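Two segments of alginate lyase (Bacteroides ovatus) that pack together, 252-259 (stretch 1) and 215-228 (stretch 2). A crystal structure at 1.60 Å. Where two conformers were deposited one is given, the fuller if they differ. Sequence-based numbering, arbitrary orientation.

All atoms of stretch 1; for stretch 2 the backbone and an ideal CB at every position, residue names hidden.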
# COMPACT_ATOMS: atom_id res chain seq x y z
N GLU A 252 8.87 13.88 -13.35
CA GLU A 252 9.96 13.55 -14.25
C GLU A 252 10.61 12.21 -13.92
O GLU A 252 10.92 11.45 -14.80
CB GLU A 252 11.02 14.67 -14.26
CG GLU A 252 10.54 15.94 -14.92
CD GLU A 252 11.59 17.04 -14.94
OE1 GLU A 252 12.76 16.76 -15.25
OE2 GLU A 252 11.22 18.19 -14.64
N LYS A 253 10.78 11.91 -12.62
CA LYS A 253 11.48 10.70 -12.22
C LYS A 253 10.66 9.43 -12.43
O LYS A 253 11.23 8.38 -12.80
CB LYS A 253 11.88 10.80 -10.75
CG LYS A 253 12.85 9.72 -10.29
CD LYS A 253 13.24 9.91 -8.80
CE LYS A 253 13.98 11.19 -8.52
NZ LYS A 253 15.23 11.30 -9.35
N ARG A 254 9.35 9.55 -12.23
CA ARG A 254 8.46 8.37 -12.20
C ARG A 254 7.40 8.40 -13.30
O ARG A 254 7.35 7.51 -14.14
CB ARG A 254 7.79 8.21 -10.83
CG ARG A 254 8.74 8.21 -9.66
CD ARG A 254 9.81 7.11 -9.73
NE ARG A 254 10.71 7.23 -8.58
CZ ARG A 254 11.76 6.46 -8.36
NH1 ARG A 254 12.13 5.54 -9.23
NH2 ARG A 254 12.45 6.62 -7.25
N LEU A 255 6.57 9.43 -13.35
CA LEU A 255 5.46 9.42 -14.30
C LEU A 255 5.94 9.43 -15.74
O LEU A 255 5.46 8.69 -16.57
CB LEU A 255 4.51 10.62 -14.09
CG LEU A 255 3.82 10.66 -12.73
CD1 LEU A 255 2.95 11.90 -12.62
CD2 LEU A 255 3.00 9.36 -12.39
N PHE A 256 6.87 10.33 -16.06
CA PHE A 256 7.24 10.50 -17.47
C PHE A 256 8.21 9.39 -17.91
O PHE A 256 8.41 9.18 -19.12
CB PHE A 256 7.83 11.89 -17.75
CG PHE A 256 6.95 13.06 -17.31
CD1 PHE A 256 5.57 12.94 -17.15
CD2 PHE A 256 7.53 14.31 -17.06
CE1 PHE A 256 4.79 14.02 -16.73
CE2 PHE A 256 6.73 15.39 -16.65
CZ PHE A 256 5.39 15.24 -16.50
N ALA A 257 8.83 8.73 -16.95
CA ALA A 257 9.71 7.62 -17.22
C ALA A 257 8.89 6.35 -17.54
O ALA A 257 9.26 5.59 -18.43
CB ALA A 257 10.63 7.37 -16.04
N GLN A 258 7.84 6.13 -16.77
CA GLN A 258 7.07 4.85 -16.74
C GLN A 258 5.80 4.81 -17.59
O GLN A 258 5.29 3.72 -17.86
CB GLN A 258 6.72 4.47 -15.30
CG GLN A 258 7.94 4.30 -14.41
CD GLN A 258 7.67 3.67 -13.08
OE1 GLN A 258 6.67 2.92 -12.89
NE2 GLN A 258 8.58 3.94 -12.13
N ILE A 259 5.32 5.98 -18.03
CA ILE A 259 4.16 6.10 -18.88
C ILE A 259 4.58 6.56 -20.28
O ILE A 259 5.27 7.55 -20.43
CB ILE A 259 3.11 7.07 -18.29
CG1 ILE A 259 2.76 6.68 -16.84
CG2 ILE A 259 1.86 7.18 -19.16
CD1 ILE A 259 1.99 7.80 -16.12
N UNK A 215 15.85 -0.12 -4.50
CA UNK A 215 14.43 0.17 -4.75
C UNK A 215 14.23 1.56 -5.33
O UNK A 215 13.42 1.78 -6.23
CB UNK A 215 13.62 0.03 -3.46
N UNK A 216 14.98 2.52 -4.80
CA UNK A 216 14.88 3.90 -5.26
C UNK A 216 15.18 3.98 -6.76
O UNK A 216 14.54 4.75 -7.47
CB UNK A 216 15.84 4.80 -4.47
N UNK A 217 16.15 3.19 -7.23
CA UNK A 217 16.61 3.19 -8.63
C UNK A 217 15.74 2.38 -9.55
O UNK A 217 15.97 2.38 -10.77
CB UNK A 217 18.04 2.66 -8.71
N UNK A 218 14.80 1.61 -8.98
CA UNK A 218 13.96 0.73 -9.78
C UNK A 218 13.16 1.51 -10.82
O UNK A 218 12.68 2.60 -10.57
CB UNK A 218 13.01 -0.06 -8.87
N UNK A 219 13.05 0.94 -12.02
CA UNK A 219 12.44 1.60 -13.15
C UNK A 219 10.94 1.37 -13.30
O UNK A 219 10.29 2.01 -14.14
CB UNK A 219 13.15 1.14 -14.43
N UNK A 220 10.39 0.46 -12.51
CA UNK A 220 8.98 0.05 -12.62
C UNK A 220 8.20 0.44 -11.37
O UNK A 220 8.57 1.35 -10.63
CB UNK A 220 8.88 -1.46 -12.85
N UNK A 221 7.11 -0.24 -11.13
CA UNK A 221 6.25 0.05 -9.98
C UNK A 221 7.00 0.14 -8.64
O UNK A 221 6.57 0.86 -7.74
CB UNK A 221 5.17 -1.03 -9.88
N UNK A 222 8.10 -0.59 -8.50
CA UNK A 222 8.84 -0.55 -7.25
C UNK A 222 9.38 0.82 -6.98
O UNK A 222 9.31 1.29 -5.86
CB UNK A 222 9.98 -1.57 -7.26
N UNK A 223 9.96 1.45 -7.99
CA UNK A 223 10.55 2.75 -7.79
C UNK A 223 9.51 3.84 -7.59
O UNK A 223 9.71 4.76 -6.78
CB UNK A 223 11.45 3.10 -8.98
N UNK A 224 8.39 3.76 -8.30
CA UNK A 224 7.29 4.70 -8.09
C UNK A 224 6.73 4.60 -6.67
O UNK A 224 6.55 5.61 -5.96
CB UNK A 224 6.18 4.45 -9.11
N UNK A 225 6.55 3.35 -6.21
CA UNK A 225 6.08 3.10 -4.86
C UNK A 225 7.08 3.57 -3.80
O UNK A 225 6.67 4.04 -2.73
CB UNK A 225 5.79 1.61 -4.68
N UNK A 226 8.37 3.46 -4.07
CA UNK A 226 9.39 3.94 -3.11
C UNK A 226 9.15 5.40 -2.80
O UNK A 226 9.16 5.80 -1.66
CB UNK A 226 10.81 3.75 -3.66
N UNK A 227 8.93 6.18 -3.85
CA UNK A 227 8.73 7.63 -3.66
C UNK A 227 7.49 7.92 -2.82
O UNK A 227 7.48 8.80 -1.98
CB UNK A 227 8.61 8.33 -5.01
N UNK A 228 6.38 7.21 -3.11
CA UNK A 228 5.16 7.40 -2.31
C UNK A 228 5.40 7.12 -0.83
O UNK A 228 4.99 7.89 0.04
CB UNK A 228 4.04 6.49 -2.83

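Residues 252-258 of stretch 1 form a helix that offers stretch 2 two polar side chains, Arg254 and Gln258, one turn apart, and the helix formed by 221-228 runs roughly antiparallel to it, with an angle of 151° between their directions.

At position 215 the ideal CB has nothing of stretch 1 within reach, so this contact leaves the choice open. The residue is Glu215, whose OE2 accepts a hydrogen bond from ND1 of the residue at 222 (2.6 Å).

Position 216 points sideways, but its backbone O lies 2.8 Å from Arg254 NH2 and 3.1 Å from Arg254 NH1 and accepts a hydrogen bond from each, a service any residue could give. A long side chain could reach on toward Lys253; a polar one without positive charge would suit two basic neighbours. It is Gln216, and its NE2 comes within 3.8 Å of Lys253 CD.

Position 217 points away, and many residues would do; it is Arg217. Position 218 points sideways with extended backbone angles (-59/140), and what it offers stretch 1 is its carbonyl. Almost any side chain would fit, and a small one is enough: Ala218, whose O takes a hydrogen bond from a water that also accepts from Arg254 NH1 and Gln258 NE2.

At 219 CA-to-CB again points away, into space that stretch 1 leaves free, so a long polar chain is at ease. Lys219 is found; a second water donates to its O and, weakly, to Ala257 O.

Position 220 immediately precedes a helix, where Asn, Asp, Ser or Thr can cap free amides. Asn220 does so: its OD1 accepts from the N of 222 at 3.1 Å. Its backbone O receives a weak hydrogen bond from Gln258 NE2 (3.0 Å).

Positions 221 and 222 point away from stretch 1, which sets little limit on them; they are Asn221 and His222, the latter the partner of Glu215.

Position 223 is the most restrictive. Its ideal CB would lie 2.5 Å from Arg254 NH1 and 2.1 Å from the O of Ala218, so only glycine fits. With Gly223, the guanidinium lies close to the backbone, Arg254 CZ being 3.1 Å from Gly223 O, which lies over one face of the group.

At 224 the ideal CB is 3.9 Å from Gln258 NE2 and 4.4 Å from Arg254 CB, with Leu255 beyond. A branched or long apolar residue such as Leu, Ile or Met would suit. Leu224 meets Leu255 through CD1 to CD2 at 4.4 Å.

Position 225 points away and suits many residues; it is Ala225. Position 226 points toward stretch 1, its ideal CB 4.9 Å from Arg254 NH2, so an aromatic or polar residue is plausible. Tyr226 brings CD1 to 4.5 Å from Arg254 NH2.

At position 227 the ideal CB points toward stretch 1 and lies 4.3 Å from Arg254 NE, inviting an acid. Asp227 forms a two-pronged salt bridge, OD2 to Arg254 NE at 2.8 Å and OD1 to Arg254 NH2 at 2.9 Å, at the guanidinium edge. Position 228 is out of reach of stretch 1, which sets no limit on it; it is Val228.

Stretch 2 215-228: EQRAKNNHGLAYDV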
# COMPACT_ATOMS: atom_id res chain seq x y z
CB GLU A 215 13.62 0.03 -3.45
CG GLU A 215 12.09 0.03 -3.70
CD GLU A 215 11.53 -1.31 -4.19
OE1 GLU A 215 12.24 -2.03 -4.94
OE2 GLU A 215 10.34 -1.60 -3.85
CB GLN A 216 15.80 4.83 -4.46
CG GLN A 216 15.57 6.32 -4.74
CD GLN A 216 16.28 6.85 -6.00
OE1 GLN A 216 17.34 6.34 -6.40
NE2 GLN A 216 15.67 7.86 -6.65
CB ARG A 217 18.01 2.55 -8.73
CG ARG A 217 19.14 3.29 -8.06
CD ARG A 217 20.49 2.70 -8.52
NE ARG A 217 20.70 1.29 -8.15
CZ ARG A 217 21.28 0.88 -7.01
NH1 ARG A 217 21.69 1.78 -6.11
NH2 ARG A 217 21.44 -0.42 -6.75
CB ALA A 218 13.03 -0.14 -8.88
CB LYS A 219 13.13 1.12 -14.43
CG LYS A 219 14.61 1.47 -14.46
CD LYS A 219 15.22 1.21 -15.83
CE LYS A 219 16.72 1.50 -15.81
NZ LYS A 219 17.00 2.88 -15.32
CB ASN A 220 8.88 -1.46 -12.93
CG ASN A 220 9.25 -2.33 -11.77
OD1 ASN A 220 9.86 -1.84 -10.79
ND2 ASN A 220 8.87 -3.61 -11.81
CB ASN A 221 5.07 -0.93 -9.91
CG ASN A 221 5.48 -2.33 -9.47
OD1 ASN A 221 5.74 -2.54 -8.28
ND2 ASN A 221 5.52 -3.30 -10.41
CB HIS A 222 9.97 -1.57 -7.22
CG HIS A 222 9.55 -2.95 -6.85
ND1 HIS A 222 9.40 -3.35 -5.55
CD2 HIS A 222 9.25 -4.01 -7.62
CE1 HIS A 222 9.06 -4.63 -5.53
NE2 HIS A 222 8.92 -5.05 -6.77
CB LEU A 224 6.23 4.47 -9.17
CG LEU A 224 5.10 5.51 -9.28
CD1 LEU A 224 4.58 5.61 -10.72
CD2 LEU A 224 3.95 5.19 -8.32
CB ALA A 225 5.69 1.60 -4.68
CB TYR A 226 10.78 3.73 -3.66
CG TYR A 226 11.88 4.32 -2.79
CD1 TYR A 226 12.22 5.65 -2.91
CD2 TYR A 226 12.54 3.55 -1.83
CE1 TYR A 226 13.23 6.22 -2.14
CE2 TYR A 226 13.57 4.10 -1.03
CZ TYR A 226 13.91 5.43 -1.20
OH TYR A 226 14.92 6.08 -0.46
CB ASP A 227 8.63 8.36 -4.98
CG ASP A 227 9.97 8.55 -5.66
OD1 ASP A 227 11.01 8.09 -5.16
OD2 ASP A 227 9.98 9.19 -6.74
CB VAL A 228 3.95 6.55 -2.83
CG1 VAL A 228 2.69 6.87 -2.05
CG2 VAL A 228 3.73 6.81 -4.32
O HOH W 1 11.27 4.84 -11.86
O HOH W 2 10.82 3.36 -16.46
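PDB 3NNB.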